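Local coordinates for protein Pbp related beta-lactamase (Pyrococcus abyssi, PDB 2QMI) that probably hydrolyses peptides as an octameric, self-compartmentalizing peptidase related to penicillin-binding proteins and serine beta-lactamases, at residues K246-Y251 against I313-E318; I321-L326 against Y336-A341; E52-I57 against G236-V241. All coordinates share one frame; numbering follows the deposited sequence.

Interaction 1 (K246-Y251 against I313-E318)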
ATOM      1  N   LYS A 246      33.388  -7.366 -43.569  1.00 21.75           N
ATOM      2  CA  LYS A 246      33.564  -7.241 -45.010  1.00 21.62           C
ATOM      3  C   LYS A 246      33.373  -5.777 -45.375  1.00 21.40           C
ATOM      4  O   LYS A 246      34.058  -5.245 -46.244  1.00 21.29           O
ATOM      5  CB  LYS A 246      32.519  -8.077 -45.752  1.00 21.72           C
ATOM      6  CG  LYS A 246      32.634  -9.574 -45.541  1.00 23.71           C
ATOM      7  CD  LYS A 246      31.469 -10.297 -46.187  1.00 22.91           C
ATOM      8  CE  LYS A 246      31.597 -11.794 -46.011  1.00 23.64           C
ATOM      9  NZ  LYS A 246      30.394 -12.496 -46.525  1.00 24.95           N
ATOM     10  N   TYR A 247      32.421  -5.143 -44.696  1.00 21.89           N
ATOM     11  CA  TYR A 247      32.094  -3.741 -44.912  1.00 20.13           C
ATOM     12  C   TYR A 247      33.257  -2.841 -44.503  1.00 20.97           C
ATOM     13  O   TYR A 247      33.614  -1.904 -45.224  1.00 21.13           O
ATOM     14  CB  TYR A 247      30.836  -3.377 -44.116  1.00 19.81           C
ATOM     15  CG  TYR A 247      30.371  -1.952 -44.293  1.00 21.21           C
ATOM     16  CD1 TYR A 247      30.025  -1.460 -45.553  1.00 20.08           C
ATOM     17  CD2 TYR A 247      30.259  -1.094 -43.197  1.00 20.93           C
ATOM     18  CE1 TYR A 247      29.580  -0.149 -45.715  1.00 19.85           C
ATOM     19  CE2 TYR A 247      29.816   0.214 -43.348  1.00 20.64           C
ATOM     20  CZ  TYR A 247      29.479   0.681 -44.610  1.00 19.85           C
ATOM     21  OH  TYR A 247      29.049   1.976 -44.759  1.00 20.02           O
ATOM     22  N   LEU A 248      33.838  -3.123 -43.341  1.00 20.12           N
ATOM     23  CA  LEU A 248      34.973  -2.346 -42.849  1.00 20.58           C
ATOM     24  C   LEU A 248      36.169  -2.537 -43.779  1.00 21.81           C
ATOM     25  O   LEU A 248      36.900  -1.592 -44.062  1.00 21.83           O
ATOM     26  CB  LEU A 248      35.330  -2.786 -41.425  1.00 18.20           C
ATOM     27  CG  LEU A 248      34.442  -2.170 -40.334  1.00 17.66           C
ATOM     28  CD1 LEU A 248      34.579  -2.919 -39.015  1.00 16.61           C
ATOM     29  CD2 LEU A 248      34.825  -0.713 -40.175  1.00 16.90           C
ATOM     30  N   LYS A 249      36.343  -3.766 -44.263  1.00 23.34           N
ATOM     31  CA  LYS A 249      37.442  -4.121 -45.166  1.00 25.07           C
ATOM     32  C   LYS A 249      37.535  -3.142 -46.342  1.00 24.35           C
ATOM     33  O   LYS A 249      38.621  -2.720 -46.737  1.00 24.26           O
ATOM     34  CB  LYS A 249      37.231  -5.556 -45.675  1.00 25.89           C
ATOM     35  CG  LYS A 249      38.309  -6.105 -46.600  1.00 29.56           C
ATOM     36  CD  LYS A 249      38.013  -7.576 -46.959  1.00 31.66           C
ATOM     37  CE  LYS A 249      39.082  -8.181 -47.883  1.00 32.75           C
ATOM     38  NZ  LYS A 249      40.474  -8.082 -47.306  1.00 33.43           N
ATOM     39  N   MET A 250      36.383  -2.768 -46.882  1.00 24.65           N
ATOM     40  CA  MET A 250      36.336  -1.845 -48.005  1.00 24.40           C
ATOM     41  C   MET A 250      36.993  -0.507 -47.662  1.00 25.39           C
ATOM     42  O   MET A 250      37.842  -0.016 -48.411  1.00 24.96           O
ATOM     43  CB  MET A 250      34.887  -1.601 -48.435  1.00 24.04           C
ATOM     44  CG  MET A 250      34.779  -0.808 -49.718  1.00 23.40           C
ATOM     45  SD  MET A 250      33.288   0.186 -49.806  1.00 26.59           S
ATOM     46  CE  MET A 250      33.762   1.545 -48.735  1.00 22.14           C
ATOM     47  N   TYR A 251      36.597   0.087 -46.538  1.00 24.26           N
ATOM     48  CA  TYR A 251      37.163   1.370 -46.134  1.00 23.56           C
ATOM     49  C   TYR A 251      38.660   1.253 -45.854  1.00 23.56           C
ATOM     50  O   TYR A 251      39.459   2.050 -46.347  1.00 24.29           O
ATOM     51  CB  TYR A 251      36.438   1.908 -44.889  1.00 23.51           C
ATOM     52  CG  TYR A 251      34.988   2.300 -45.124  1.00 22.07           C
ATOM     53  CD1 TYR A 251      34.659   3.477 -45.796  1.00 22.14           C
ATOM     54  CD2 TYR A 251      33.948   1.484 -44.681  1.00 21.82           C
ATOM     55  CE1 TYR A 251      33.324   3.835 -46.021  1.00 22.43           C
ATOM     56  CE2 TYR A 251      32.611   1.829 -44.901  1.00 23.03           C
ATOM     57  CZ  TYR A 251      32.306   3.001 -45.572  1.00 22.41           C
ATOM     58  OH  TYR A 251      30.988   3.312 -45.824  1.00 24.01           O
ATOM     59  N   ILE A 313      31.157   0.313 -34.960  1.00 19.54           N
ATOM     60  CA  ILE A 313      32.146  -0.156 -35.915  1.00 19.99           C
ATOM     61  C   ILE A 313      33.191   0.943 -35.929  1.00 20.97           C
ATOM     62  O   ILE A 313      32.865   2.115 -35.755  1.00 21.05           O
ATOM     63  CB  ILE A 313      31.584  -0.349 -37.369  1.00 20.02           C
ATOM     64  CG1 ILE A 313      31.177   0.999 -37.967  1.00 18.86           C
ATOM     65  CG2 ILE A 313      30.422  -1.342 -37.364  1.00 19.28           C
ATOM     66  CD1 ILE A 313      30.863   0.930 -39.448  1.00 18.02           C
ATOM     67  N   GLY A 314      34.446   0.557 -36.105  1.00 21.43           N
ATOM     68  CA  GLY A 314      35.521   1.528 -36.134  1.00 21.62           C
ATOM     69  C   GLY A 314      36.745   0.920 -36.791  1.00 22.20           C
ATOM     70  O   GLY A 314      36.923  -0.297 -36.789  1.00 22.21           O
ATOM     71  N   TYR A 315      37.586   1.768 -37.362  1.00 22.44           N
ATOM     72  CA  TYR A 315      38.795   1.302 -38.020  1.00 23.28           C
ATOM     73  C   TYR A 315      39.855   2.397 -38.047  1.00 23.48           C
ATOM     74  O   TYR A 315      39.554   3.584 -37.948  1.00 23.02           O
ATOM     75  CB  TYR A 315      38.476   0.843 -39.453  1.00 23.88           C
ATOM     76  CG  TYR A 315      37.936   1.933 -40.368  1.00 24.45           C
ATOM     77  CD1 TYR A 315      36.626   2.416 -40.231  1.00 24.64           C
ATOM     78  CD2 TYR A 315      38.742   2.500 -41.352  1.00 23.26           C
ATOM     79  CE1 TYR A 315      36.139   3.439 -41.054  1.00 22.71           C
ATOM     80  CE2 TYR A 315      38.270   3.519 -42.175  1.00 23.61           C
ATOM     81  CZ  TYR A 315      36.968   3.986 -42.022  1.00 24.01           C
ATOM     82  OH  TYR A 315      36.525   5.012 -42.835  1.00 22.92           O
ATOM     83  N   ILE A 316      41.107   1.979 -38.169  1.00 24.53           N
ATOM     84  CA  ILE A 316      42.220   2.909 -38.222  1.00 25.41           C
ATOM     85  C   ILE A 316      43.005   2.552 -39.477  1.00 26.19           C
ATOM     86  O   ILE A 316      43.878   1.687 -39.449  1.00 25.29           O
ATOM     87  CB  ILE A 316      43.100   2.777 -36.958  1.00 26.08           C
ATOM     88  CG1 ILE A 316      42.246   3.087 -35.722  1.00 25.68           C
ATOM     89  CG2 ILE A 316      44.305   3.720 -37.049  1.00 23.95           C
ATOM     90  CD1 ILE A 316      42.976   2.991 -34.397  1.00 28.18           C
ATOM     91  N   PRO A 317      42.679   3.210 -40.606  1.00 27.67           N
ATOM     92  CA  PRO A 317      43.307   3.009 -41.918  1.00 28.27           C
ATOM     93  C   PRO A 317      44.824   2.968 -41.853  1.00 29.06           C
ATOM     94  O   PRO A 317      45.452   2.123 -42.491  1.00 28.81           O
ATOM     95  CB  PRO A 317      42.803   4.200 -42.726  1.00 27.54           C
ATOM     96  CG  PRO A 317      41.469   4.440 -42.154  1.00 27.85           C
ATOM     97  CD  PRO A 317      41.729   4.334 -40.671  1.00 27.36           C
ATOM     98  N   GLU A 318      45.404   3.886 -41.086  1.00 29.35           N
ATOM     99  CA  GLU A 318      46.856   3.947 -40.931  1.00 30.89           C
ATOM    100  C   GLU A 318      47.473   2.619 -40.505  1.00 29.97           C
ATOM    101  O   GLU A 318      48.489   2.200 -41.049  1.00 30.50           O
ATOM    102  CB  GLU A 318      47.236   5.014 -39.902  1.00 33.47           C
ATOM    103  CG  GLU A 318      47.280   6.441 -40.447  1.00 37.14           C
ATOM    104  CD  GLU A 318      48.492   6.686 -41.323  1.00 39.29           C
ATOM    105  OE1 GLU A 318      48.699   7.857 -41.729  1.00 40.63           O
ATOM    106  OE2 GLU A 318      49.236   5.715 -41.607  1.00 40.10           O
TER
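Leu248 and Tyr315 mark the nearest backbone approach, 7.2 Å between CA atoms, where helix 246-251 lies over strand 313-316 at an axis distance of 9.2 Å, the two running broadly the same way at 32°. Leu248 carries much of the contact: its CD2 packs against Tyr315 CD1 at 3.6 Å, meeting the ring obliquely, while CD1 turns to Ile313 CB. Gly314, between these two strand residues, has no side chain, and its carbonyl oxygen lies beside both leucine methyls. Such a helix on an antiparallel sheet is part of the penicillin-binding protein and beta-lactamase fold, with strand 310-316 a central member of the sheet and helix 241-252 covering one face. Further along the helix, the CB of Tyr251 sits over one face of the Tyr315 ring, 4.0 Å from its centroid, a CH-pi contact. The two tyrosine rings themselves are nearly parallel (planes at 25°) but offset, with centroids 5.6 Å apart and little overlap. Tyr315 CG stands between the backbone N and the carbonyl carbon (chi1 62°), and the bond from CA to CB points toward the helix; the hydroxyl is hydrogen-bonded to Glu268 OE2. Ile313 CD1 touches the edge of the Tyr247 ring through CE2. The hydroxyls are paired within the helix: Tyr251 OH donates to Tyr247 OH at 2.6 Å, and Tyr247 OH is also hydrogen-bonded to Ser63 OG.

Interaction 2 (I321-L326 against Y336-A341)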
ATOM      1  N   ILE A 321      43.562  -1.600 -39.130  1.00 23.61           N
ATOM      2  CA  ILE A 321      42.828  -2.397 -38.160  1.00 24.55           C
ATOM      3  C   ILE A 321      41.392  -1.879 -38.056  1.00 24.52           C
ATOM      4  O   ILE A 321      41.108  -0.733 -38.405  1.00 22.14           O
ATOM      5  CB  ILE A 321      43.523  -2.350 -36.770  1.00 24.57           C
ATOM      6  CG1 ILE A 321      43.896  -0.905 -36.424  1.00 23.66           C
ATOM      7  CG2 ILE A 321      44.771  -3.255 -36.778  1.00 24.22           C
ATOM      8  CD1 ILE A 321      44.519  -0.729 -35.057  1.00 23.30           C
ATOM      9  N   GLY A 322      40.485  -2.731 -37.590  1.00 24.76           N
ATOM     10  CA  GLY A 322      39.096  -2.327 -37.463  1.00 23.67           C
ATOM     11  C   GLY A 322      38.344  -3.281 -36.562  1.00 23.13           C
ATOM     12  O   GLY A 322      38.730  -4.440 -36.435  1.00 23.02           O
ATOM     13  N   VAL A 323      37.276  -2.797 -35.933  1.00 23.32           N
ATOM     14  CA  VAL A 323      36.492  -3.630 -35.029  1.00 22.15           C
ATOM     15  C   VAL A 323      34.985  -3.388 -35.137  1.00 22.62           C
ATOM     16  O   VAL A 323      34.522  -2.248 -35.270  1.00 20.99           O
ATOM     17  CB  VAL A 323      36.905  -3.394 -33.557  1.00 23.03           C
ATOM     18  CG1 VAL A 323      36.222  -4.418 -32.644  1.00 22.49           C
ATOM     19  CG2 VAL A 323      38.418  -3.473 -33.419  1.00 24.12           C
ATOM     20  N   ALA A 324      34.229  -4.477 -35.078  1.00 20.82           N
ATOM     21  CA  ALA A 324      32.782  -4.411 -35.132  1.00 20.80           C
ATOM     22  C   ALA A 324      32.252  -5.130 -33.899  1.00 20.09           C
ATOM     23  O   ALA A 324      32.658  -6.261 -33.613  1.00 20.42           O
ATOM     24  CB  ALA A 324      32.267  -5.081 -36.396  1.00 18.80           C
ATOM     25  N   VAL A 325      31.362  -4.459 -33.169  1.00 19.22           N
ATOM     26  CA  VAL A 325      30.742  -5.008 -31.966  1.00 19.20           C
ATOM     27  C   VAL A 325      29.221  -4.792 -31.992  1.00 20.31           C
ATOM     28  O   VAL A 325      28.742  -3.667 -32.179  1.00 19.86           O
ATOM     29  CB  VAL A 325      31.299  -4.339 -30.688  1.00 19.21           C
ATOM     30  CG1 VAL A 325      30.635  -4.933 -29.442  1.00 16.94           C
ATOM     31  CG2 VAL A 325      32.804  -4.515 -30.621  1.00 19.44           C
ATOM     32  N   LEU A 326      28.466  -5.873 -31.813  1.00 19.80           N
ATOM     33  CA  LEU A 326      27.011  -5.788 -31.794  1.00 20.65           C
ATOM     34  C   LEU A 326      26.510  -6.274 -30.436  1.00 20.83           C
ATOM     35  O   LEU A 326      27.088  -7.183 -29.847  1.00 21.31           O
ATOM     36  CB  LEU A 326      26.407  -6.621 -32.931  1.00 20.12           C
ATOM     37  CG  LEU A 326      26.682  -6.053 -34.327  1.00 20.84           C
ATOM     38  CD1 LEU A 326      25.990  -6.893 -35.388  1.00 20.06           C
ATOM     39  CD2 LEU A 326      26.195  -4.611 -34.384  1.00 21.53           C
ATOM     40  N   TYR A 336      32.923   1.178 -26.232  1.00 20.10           N
ATOM     41  CA  TYR A 336      33.914   0.941 -25.183  1.00 18.99           C
ATOM     42  C   TYR A 336      34.613  -0.395 -25.410  1.00 19.25           C
ATOM     43  O   TYR A 336      35.838  -0.501 -25.286  1.00 18.63           O
ATOM     44  CB  TYR A 336      33.238   0.968 -23.808  1.00 18.79           C
ATOM     45  CG  TYR A 336      32.780   2.348 -23.377  1.00 18.45           C
ATOM     46  CD1 TYR A 336      32.871   3.435 -24.242  1.00 18.37           C
ATOM     47  CD2 TYR A 336      32.256   2.564 -22.102  1.00 19.55           C
ATOM     48  CE1 TYR A 336      32.457   4.699 -23.853  1.00 20.47           C
ATOM     49  CE2 TYR A 336      31.835   3.831 -21.699  1.00 19.93           C
ATOM     50  CZ  TYR A 336      31.941   4.889 -22.582  1.00 20.82           C
ATOM     51  OH  TYR A 336      31.551   6.145 -22.197  1.00 23.72           O
ATOM     52  N   ILE A 337      33.830  -1.415 -25.746  1.00 20.00           N
ATOM     53  CA  ILE A 337      34.382  -2.734 -26.024  1.00 19.34           C
ATOM     54  C   ILE A 337      35.270  -2.654 -27.275  1.00 19.44           C
ATOM     55  O   ILE A 337      36.394  -3.157 -27.292  1.00 18.76           O
ATOM     56  CB  ILE A 337      33.254  -3.760 -26.252  1.00 19.48           C
ATOM     57  CG1 ILE A 337      32.446  -3.917 -24.957  1.00 20.66           C
ATOM     58  CG2 ILE A 337      33.837  -5.092 -26.710  1.00 19.41           C
ATOM     59  CD1 ILE A 337      31.335  -4.937 -25.029  1.00 21.55           C
ATOM     60  N   ALA A 338      34.761  -2.004 -28.315  1.00 18.08           N
ATOM     61  CA  ALA A 338      35.512  -1.861 -29.557  1.00 17.83           C
ATOM     62  C   ALA A 338      36.863  -1.192 -29.310  1.00 19.52           C
ATOM     63  O   ALA A 338      37.898  -1.668 -29.779  1.00 19.25           O
ATOM     64  CB  ALA A 338      34.704  -1.049 -30.563  1.00 15.97           C
ATOM     65  N   MET A 339      36.853  -0.093 -28.562  1.00 19.35           N
ATOM     66  CA  MET A 339      38.079   0.640 -28.279  1.00 20.02           C
ATOM     67  C   MET A 339      39.070  -0.148 -27.415  1.00 20.37           C
ATOM     68  O   MET A 339      40.283   0.009 -27.556  1.00 19.88           O
ATOM     69  CB  MET A 339      37.728   1.987 -27.650  1.00 20.67           C
ATOM     70  CG  MET A 339      36.793   2.803 -28.536  1.00 20.92           C
ATOM     71  SD  MET A 339      36.272   4.392 -27.862  1.00 25.43           S
ATOM     72  CE  MET A 339      36.061   5.369 -29.346  1.00 21.65           C
ATOM     73  N   TYR A 340      38.553  -1.012 -26.545  1.00 20.09           N
ATOM     74  CA  TYR A 340      39.389  -1.843 -25.687  1.00 19.46           C
ATOM     75  C   TYR A 340      40.207  -2.783 -26.589  1.00 19.38           C
ATOM     76  O   TYR A 340      41.402  -2.987 -26.377  1.00 18.45           O
ATOM     77  CB  TYR A 340      38.506  -2.675 -24.746  1.00 20.75           C
ATOM     78  CG  TYR A 340      39.232  -3.334 -23.590  1.00 21.84           C
ATOM     79  CD1 TYR A 340      39.291  -2.719 -22.339  1.00 23.80           C
ATOM     80  CD2 TYR A 340      39.837  -4.585 -23.738  1.00 23.86           C
ATOM     81  CE1 TYR A 340      39.929  -3.335 -21.254  1.00 23.98           C
ATOM     82  CE2 TYR A 340      40.480  -5.211 -22.662  1.00 23.99           C
ATOM     83  CZ  TYR A 340      40.514  -4.578 -21.425  1.00 24.35           C
ATOM     84  OH  TYR A 340      41.098  -5.201 -20.352  1.00 25.57           O
ATOM     85  N   ALA A 341      39.545  -3.358 -27.589  1.00 18.44           N
ATOM     86  CA  ALA A 341      40.204  -4.262 -28.522  1.00 19.86           C
ATOM     87  C   ALA A 341      41.210  -3.475 -29.374  1.00 20.75           C
ATOM     88  O   ALA A 341      42.365  -3.888 -29.524  1.00 22.13           O
ATOM     89  CB  ALA A 341      39.168  -4.948 -29.412  1.00 18.62           C
TER
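Ile337 O, on the helix that packs over Val325, receives two backbone N-H groups: Ala341 N at 3.2 Å, the regular i to i+4 bond, and Tyr340 N in a weak bond at 3.1 Å. Tyr340 N has its better bond to Tyr336 O, at 3.0 Å. These bonds stay within the helix, and none crosses to the strand; the contact itself is wholly apolar. It belongs to the sheet-and-helix part of the penicillin-binding protein and beta-lactamase fold, in which strand 321-327 turns back into helix 334-345, and the helix lies against a face of the antiparallel sheet. The axes of strand 321-326 and helix 336-341 come within 8.0 Å and are inclined at 150°, close to antiparallel.

That short spacing suits alanines on the helix and beta-branched valines on the strand. Val323 and Val325 point toward the helix from alternate positions, whereas Ala324 between them points away, and its side chain touches Leu244 and Leu248 of helix 241-252; the strand is therefore covered on both faces. Val323 splits its two methyls: CG1, anti to the backbone N (chi1 -172°), meets Ala338 at CA, 4.1 Å away, while CG2 reaches the CB of Ala341 one helical turn further on. Because Ala338 carries only a methyl, the valines can approach its backbone directly. Val325 uses one branch for two residues: CG2 lies 4.0 Å from Ala338 CB and also touches Ile337 CG2. The larger Ile337 also reaches Ile22 of strand 21-28, next to this one in the sheet. Val325 CG2 lies 3.9 Å from both Ala338 N and Ala338 CA.

Interaction 3 (E52-I57 against G236-V241)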
ATOM      1  N   GLU A  52      27.995 -15.115 -36.289  1.00 21.12           N
ATOM      2  CA  GLU A  52      26.944 -15.019 -37.299  1.00 22.95           C
ATOM      3  C   GLU A  52      25.646 -14.316 -36.864  1.00 22.41           C
ATOM      4  O   GLU A  52      24.990 -13.679 -37.682  1.00 21.37           O
ATOM      5  CB  GLU A  52      26.571 -16.426 -37.810  1.00 26.09           C
ATOM      6  CG  GLU A  52      27.698 -17.273 -38.438  1.00 32.50           C
ATOM      7  CD  GLU A  52      28.708 -17.812 -37.419  1.00 36.03           C
ATOM      8  OE1 GLU A  52      28.421 -17.766 -36.196  1.00 37.90           O
ATOM      9  OE2 GLU A  52      29.789 -18.292 -37.842  1.00 37.15           O
ATOM     10  N   THR A  53      25.264 -14.442 -35.594  1.00 22.17           N
ATOM     11  CA  THR A  53      24.017 -13.835 -35.107  1.00 21.86           C
ATOM     12  C   THR A  53      23.764 -12.411 -35.611  1.00 20.49           C
ATOM     13  O   THR A  53      24.663 -11.571 -35.668  1.00 21.99           O
ATOM     14  CB  THR A  53      23.929 -13.876 -33.546  1.00 21.68           C
ATOM     15  OG1 THR A  53      22.747 -13.186 -33.105  1.00 25.11           O
ATOM     16  CG2 THR A  53      25.125 -13.231 -32.929  1.00 25.16           C
ATOM     17  N   ILE A  54      22.518 -12.160 -35.985  1.00 20.48           N
ATOM     18  CA  ILE A  54      22.107 -10.872 -36.512  1.00 20.27           C
ATOM     19  C   ILE A  54      21.457  -9.955 -35.471  1.00 20.89           C
ATOM     20  O   ILE A  54      20.581 -10.374 -34.716  1.00 18.58           O
ATOM     21  CB  ILE A  54      21.154 -11.092 -37.712  1.00 20.73           C
ATOM     22  CG1 ILE A  54      21.989 -11.484 -38.937  1.00 22.93           C
ATOM     23  CG2 ILE A  54      20.316  -9.856 -37.975  1.00 20.14           C
ATOM     24  CD1 ILE A  54      21.180 -11.892 -40.138  1.00 25.94           C
ATOM     25  N   TYR A  55      21.912  -8.700 -35.447  1.00 19.65           N
ATOM     26  CA  TYR A  55      21.402  -7.679 -34.533  1.00 21.07           C
ATOM     27  C   TYR A  55      21.055  -6.442 -35.345  1.00 21.50           C
ATOM     28  O   TYR A  55      21.431  -6.327 -36.511  1.00 22.47           O
ATOM     29  CB  TYR A  55      22.465  -7.235 -33.522  1.00 19.62           C
ATOM     30  CG  TYR A  55      23.145  -8.305 -32.708  1.00 19.41           C
ATOM     31  CD1 TYR A  55      22.927  -8.401 -31.333  1.00 18.83           C
ATOM     32  CD2 TYR A  55      24.083  -9.156 -33.290  1.00 18.38           C
ATOM     33  CE1 TYR A  55      23.636  -9.316 -30.553  1.00 19.79           C
ATOM     34  CE2 TYR A  55      24.798 -10.071 -32.526  1.00 19.60           C
ATOM     35  CZ  TYR A  55      24.574 -10.152 -31.159  1.00 20.14           C
ATOM     36  OH  TYR A  55      25.280 -11.065 -30.409  1.00 18.94           O
ATOM     37  N   GLY A  56      20.353  -5.505 -34.716  1.00 21.23           N
ATOM     38  CA  GLY A  56      20.044  -4.260 -35.392  1.00 18.20           C
ATOM     39  C   GLY A  56      21.306  -3.431 -35.209  1.00 19.54           C
ATOM     40  O   GLY A  56      21.977  -3.568 -34.184  1.00 18.86           O
ATOM     41  N   ILE A  57      21.652  -2.577 -36.167  1.00 18.48           N
ATOM     42  CA  ILE A  57      22.876  -1.798 -36.015  1.00 18.61           C
ATOM     43  C   ILE A  57      22.647  -0.312 -35.792  1.00 19.22           C
ATOM     44  O   ILE A  57      23.590   0.429 -35.522  1.00 18.75           O
ATOM     45  CB  ILE A  57      23.824  -1.991 -37.231  1.00 19.93           C
ATOM     46  CG1 ILE A  57      23.253  -1.307 -38.474  1.00 19.71           C
ATOM     47  CG2 ILE A  57      24.012  -3.476 -37.499  1.00 17.63           C
ATOM     48  CD1 ILE A  57      24.220  -1.289 -39.647  1.00 21.06           C
ATOM     49  N   GLY A 236      18.008   1.655 -39.853  1.00 20.42           N
ATOM     50  CA  GLY A 236      17.165   0.470 -39.839  1.00 19.74           C
ATOM     51  C   GLY A 236      17.770  -0.823 -40.345  1.00 20.35           C
ATOM     52  O   GLY A 236      17.072  -1.814 -40.528  1.00 21.47           O
ATOM     53  N   LEU A 237      19.075  -0.837 -40.552  1.00 21.13           N
ATOM     54  CA  LEU A 237      19.716  -2.037 -41.055  1.00 20.98           C
ATOM     55  C   LEU A 237      20.063  -3.044 -39.949  1.00 20.81           C
ATOM     56  O   LEU A 237      20.478  -2.667 -38.849  1.00 19.97           O
ATOM     57  CB  LEU A 237      20.975  -1.640 -41.837  1.00 21.10           C
ATOM     58  CG  LEU A 237      21.647  -2.673 -42.740  1.00 23.86           C
ATOM     59  CD1 LEU A 237      20.695  -3.122 -43.851  1.00 22.83           C
ATOM     60  CD2 LEU A 237      22.901  -2.051 -43.323  1.00 24.60           C
ATOM     61  N   LEU A 238      19.842  -4.323 -40.244  1.00 19.99           N
ATOM     62  CA  LEU A 238      20.170  -5.405 -39.321  1.00 21.00           C
ATOM     63  C   LEU A 238      21.285  -6.190 -40.007  1.00 21.35           C
ATOM     64  O   LEU A 238      21.233  -6.412 -41.216  1.00 22.05           O
ATOM     65  CB  LEU A 238      18.972  -6.324 -39.075  1.00 20.30           C
ATOM     66  CG  LEU A 238      17.759  -5.793 -38.306  1.00 21.40           C
ATOM     67  CD1 LEU A 238      16.863  -4.994 -39.232  1.00 20.58           C
ATOM     68  CD2 LEU A 238      16.984  -6.970 -37.720  1.00 20.96           C
ATOM     69  N   SER A 239      22.295  -6.605 -39.253  1.00 20.09           N
ATOM     70  CA  SER A 239      23.404  -7.337 -39.845  1.00 20.10           C
ATOM     71  C   SER A 239      24.133  -8.134 -38.772  1.00 20.31           C
ATOM     72  O   SER A 239      23.645  -8.262 -37.647  1.00 20.57           O
ATOM     73  CB  SER A 239      24.363  -6.346 -40.527  1.00 22.33           C
ATOM     74  OG  SER A 239      25.372  -6.999 -41.282  1.00 22.59           O
ATOM     75  N   SER A 240      25.292  -8.680 -39.131  1.00 20.35           N
ATOM     76  CA  SER A 240      26.116  -9.456 -38.209  1.00 19.84           C
ATOM     77  C   SER A 240      27.503  -8.826 -38.218  1.00 19.59           C
ATOM     78  O   SER A 240      27.799  -8.004 -39.091  1.00 21.33           O
ATOM     79  CB  SER A 240      26.212 -10.914 -38.662  1.00 19.09           C
ATOM     80  OG  SER A 240      27.098 -11.046 -39.761  1.00 19.11           O
ATOM     81  N   VAL A 241      28.352  -9.204 -37.261  1.00 18.10           N
ATOM     82  CA  VAL A 241      29.701  -8.641 -37.195  1.00 18.34           C
ATOM     83  C   VAL A 241      30.590  -9.149 -38.330  1.00 18.14           C
ATOM     84  O   VAL A 241      31.544  -8.483 -38.716  1.00 17.50           O
ATOM     85  CB  VAL A 241      30.404  -8.928 -35.833  1.00 17.41           C
ATOM     86  CG1 VAL A 241      29.579  -8.352 -34.689  1.00 17.88           C
ATOM     87  CG2 VAL A 241      30.612 -10.413 -35.649  1.00 18.63           C
TER
HETATM   88  O   HOH W   1      27.148 -11.045 -35.254  1.00 18.68           O
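Tyr55 and Ser239 form a hydrogen-bonded antiparallel pair: Tyr55 N donates a hydrogen bond to Ser239 O at 2.8 Å, and Ser239 N donates one to Tyr55 O at 2.9 Å. Together with the non-hydrogen-bonded pair Gly56 and Leu238 this makes a two-stranded antiparallel sheet, a small element joining distant parts of the chain within the penicillin-binding protein and beta-lactamase fold. A third bond, Ile57 N to Leu237 O (N-H...O angle 159°), extends the pairing. Between Gly56 and Leu238 the chains draw in to 4.1 Å between CA atoms; glycine has no side chain to obstruct this, and Leu238 CG rests on Gly56 CA.

Side chains flank the backbone bonds. Ile54 crosses Leu238 at about a right angle, its CG2 touching Leu238 CB. Ile57 lies side by side with Leu237, CD1 reaching Leu237 CB at 3.9 Å, and its CG1, between backbone N and carbonyl carbon (chi1 71°), lies close against Leu237 O. Beta-branched and leucine side chains suit this buried setting, where the polar backbone is already paired.

Hydrogen bonds to residues outside the pair position the strands. Leu237 N is hydrogen-bonded to Thr61 OG1, and Tyr55 OH to both Ser49 and Ser23. Ser239 OG bonds with Ser197. Ser240 suits the N-cap of helix 241-252, since its short hydroxyl side chain can turn back to the helix and bond Asp243 N. Its CB lies 3.2 Å from Glu52 O, a carbonyl that also accepts from Arg196. A water at the edge of the Tyr55 ring, in its plane, bridges the two segments, donating to Thr53 O at 2.6 Å and accepting from Val241 N at 3.0 Å.

In the fold
Interactions 1 and 2 share the large antiparallel sheet: their neighbouring strands are joined by probable hydrogen bonds from Val323 N to Gly314 O and from Ile316 N to Ile321 O, each 2.7 Å, and helices 241-252 and 334-345 cover its two faces. Leu326 connects interaction 2 to interaction 3, its CB packing 3.5 Å from Tyr55 CD2. Interactions 1 and 3 do not touch, with nearest atoms about 5 Å apart, but strand 238-239 leads straight into helix 241-252. Ser59 and Lys62 match the SxxK pattern of this family, with Tyr160 and His302 nearby, probably the active site; Ile313 of interaction 1 and Ile57 of interaction 3 lie near it without touching.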